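Local coordinates for probable peptidyl-prolyl cis-trans isomerase (Mimivirus, PDB 2OSE) that is a virally encoded cyclophilin, a structural PPIase-like virion protein that forms a homotrimer and may isomerise peptidyl-prolyl bonds, at the interface of chains A and B. Sequence-based numbering; all coordinates share one arbitrary frame. Chains: chain A/B, Probable peptidyl-prolyl cis-trans isomerase.

The interface of chains A and B. Residues chain A 188, 190-193; chain B 132-135, 164, 167.
The phenol ring of A:Tyr190 lies against B:Pro133, whose CG stands over the centre of one ring face, 3.6 Å from the centroid, in a CH-pi contact. Proline suits this place because its compact, rigid ring sets aliphatic C-H groups on the flat aromatic face. In plane at the tyrosine's C-H rim, the small hydroxyl B:Thr135 OG1 fits 3.6 Å from A:Tyr190 CE2, and the short B:Asp164 side chain brings CB to the other side, its carboxylate turned 83° from the ring. The acid may also feel A:Lys188 NZ, 4.9 Å from B:Asp164 OD2, at long range. The guanidinium of A:Arg193 carries B:Tyr134 CB over one face, offset toward the rim, with the B:Tyr134 ring inclined at 60° to it. Bends at chi2 and chi3 (both 58°) turn the arginine chain so that its tip lies along the chain B backbone, where several N-H groups serve successive carbonyls. A:Arg193 NE donates to B:Pro133 O at 3.0 Å and NH2 to B:Val132 O at 2.7 Å, each donor above the carbonyl plane. A:Arg193 and A:Tyr190 together engage the B:Val132-B:Pro133 stretch and probably help hold the homotrimer. Branched B:Val132 brings CG1 to 3.8 Å from A:Arg193 CB, an apolar contact at the arginine's root. Glutamine's terminal amide suits the A:Ala191 backbone: B:Gln167 NE2 donates almost straight to A:Ala191 O, 2.9 Å away, in the carbonyl plane and on a lone pair.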
loop_
_atom_site.group_PDB
_atom_site.type_symbol
_atom_site.label_atom_id
_atom_site.label_comp_id
_atom_site.label_asym_id
_atom_site.label_seq_id
_atom_site.Cartn_x
_atom_site.Cartn_y
_atom_site.Cartn_z
ATOM N N LYS A 188 2.066 -17.148 -1.674
ATOM C CA LYS A 188 2.775 -17.315 -2.939
ATOM C C LYS A 188 2.308 -16.207 -3.901
ATOM O O LYS A 188 1.103 -16.009 -4.057
ATOM C CB LYS A 188 2.503 -18.703 -3.516
ATOM C CG LYS A 188 3.250 -18.979 -4.842
ATOM C CD LYS A 188 2.763 -20.263 -5.464
ATOM C CE LYS A 188 2.966 -20.283 -6.991
ATOM N NZ LYS A 188 4.421 -20.245 -7.383
ATOM N N TYR A 190 1.379 -13.762 -7.055
ATOM C CA TYR A 190 0.790 -13.780 -8.381
ATOM C C TYR A 190 0.403 -12.327 -8.619
ATOM O O TYR A 190 -0.174 -11.716 -7.732
ATOM C CB TYR A 190 -0.496 -14.602 -8.365
ATOM C CG TYR A 190 -0.287 -16.086 -8.372
ATOM C CD1 TYR A 190 0.326 -16.699 -9.455
ATOM C CD2 TYR A 190 -0.712 -16.882 -7.303
ATOM C CE1 TYR A 190 0.514 -18.070 -9.508
ATOM C CE2 TYR A 190 -0.537 -18.300 -7.343
ATOM C CZ TYR A 190 0.085 -18.868 -8.462
ATOM O OH TYR A 190 0.295 -20.239 -8.597
ATOM N N ALA A 191 0.736 -11.791 -9.786
ATOM C CA ALA A 191 0.357 -10.417 -10.154
ATOM C C ALA A 191 -1.145 -10.249 -10.038
ATOM O O ALA A 191 -1.934 -11.121 -10.510
ATOM C CB ALA A 191 0.845 -10.108 -11.548
ATOM N N GLY A 192 -1.543 -9.221 -9.301
ATOM C CA GLY A 192 -2.945 -8.884 -9.075
ATOM C C GLY A 192 -3.650 -9.554 -7.913
ATOM O O GLY A 192 -4.785 -9.200 -7.589
ATOM N N ARG A 193 -3.000 -10.537 -7.288
ATOM C CA ARG A 193 -3.590 -11.262 -6.179
ATOM C C ARG A 193 -3.227 -10.543 -4.881
ATOM O O ARG A 193 -2.043 -10.455 -4.535
ATOM C CB ARG A 193 -3.052 -12.706 -6.138
ATOM C CG ARG A 193 -3.406 -13.533 -4.866
ATOM C CD ARG A 193 -4.915 -13.657 -4.603
ATOM N NE ARG A 193 -5.649 -14.257 -5.709
ATOM C CZ ARG A 193 -6.969 -14.401 -5.745
ATOM N NH1 ARG A 193 -7.702 -13.986 -4.738
ATOM N NH2 ARG A 193 -7.560 -14.972 -6.802
ATOM N N VAL B 132 -7.282 -14.625 -11.914
ATOM C CA VAL B 132 -6.046 -14.574 -11.135
ATOM C C VAL B 132 -6.051 -15.733 -10.110
ATOM O O VAL B 132 -6.992 -15.855 -9.313
ATOM C CB VAL B 132 -5.894 -13.190 -10.458
ATOM C CG1 VAL B 132 -4.613 -13.122 -9.577
ATOM C CG2 VAL B 132 -5.887 -12.063 -11.533
ATOM N N PRO B 133 -5.019 -16.594 -10.154
ATOM C CA PRO B 133 -4.985 -17.724 -9.227
ATOM C C PRO B 133 -4.655 -17.279 -7.775
ATOM O O PRO B 133 -4.153 -16.170 -7.539
ATOM C CB PRO B 133 -3.862 -18.605 -9.782
ATOM C CG PRO B 133 -2.971 -17.669 -10.510
ATOM C CD PRO B 133 -3.835 -16.555 -11.035
ATOM N N TYR B 134 -5.009 -18.126 -6.821
ATOM C CA TYR B 134 -4.427 -18.053 -5.469
ATOM C C TYR B 134 -4.072 -19.479 -4.978
ATOM O O TYR B 134 -4.445 -20.468 -5.620
ATOM C CB TYR B 134 -5.351 -17.327 -4.494
ATOM C CG TYR B 134 -6.559 -18.108 -4.052
ATOM C CD1 TYR B 134 -6.510 -18.897 -2.890
ATOM C CD2 TYR B 134 -7.762 -18.042 -4.755
ATOM C CE1 TYR B 134 -7.608 -19.592 -2.444
ATOM C CE2 TYR B 134 -8.881 -18.726 -4.313
ATOM C CZ TYR B 134 -8.793 -19.508 -3.159
ATOM O OH TYR B 134 -9.877 -20.197 -2.717
ATOM N N THR B 135 -3.312 -19.553 -3.881
ATOM C CA THR B 135 -2.815 -20.824 -3.322
ATOM C C THR B 135 -3.356 -20.958 -1.908
ATOM O O THR B 135 -3.373 -19.986 -1.129
ATOM C CB THR B 135 -1.281 -20.878 -3.359
ATOM O OG1 THR B 135 -0.835 -20.760 -4.711
ATOM C CG2 THR B 135 -0.758 -22.202 -2.839
ATOM N N ASP B 164 2.444 -15.835 -14.753
ATOM C CA ASP B 164 2.353 -17.272 -14.605
ATOM C C ASP B 164 1.337 -17.842 -15.611
ATOM O O ASP B 164 0.286 -17.242 -15.860
ATOM C CB ASP B 164 1.938 -17.605 -13.179
ATOM C CG ASP B 164 2.270 -19.044 -12.788
ATOM O OD1 ASP B 164 1.504 -19.945 -13.171
ATOM O OD2 ASP B 164 3.280 -19.263 -12.074
ATOM N N GLN B 167 -2.197 -17.724 -14.851
ATOM C CA GLN B 167 -2.999 -16.526 -15.099
ATOM C C GLN B 167 -3.784 -16.833 -16.361
ATOM O O GLN B 167 -3.403 -16.434 -17.462
ATOM C CB GLN B 167 -2.100 -15.292 -15.238
ATOM C CG GLN B 167 -1.270 -14.965 -13.948
ATOM C CD GLN B 167 -1.915 -13.965 -13.006
ATOM O OE1 GLN B 167 -3.120 -13.732 -13.038
ATOM N NE2 GLN B 167 -1.087 -13.338 -12.162
#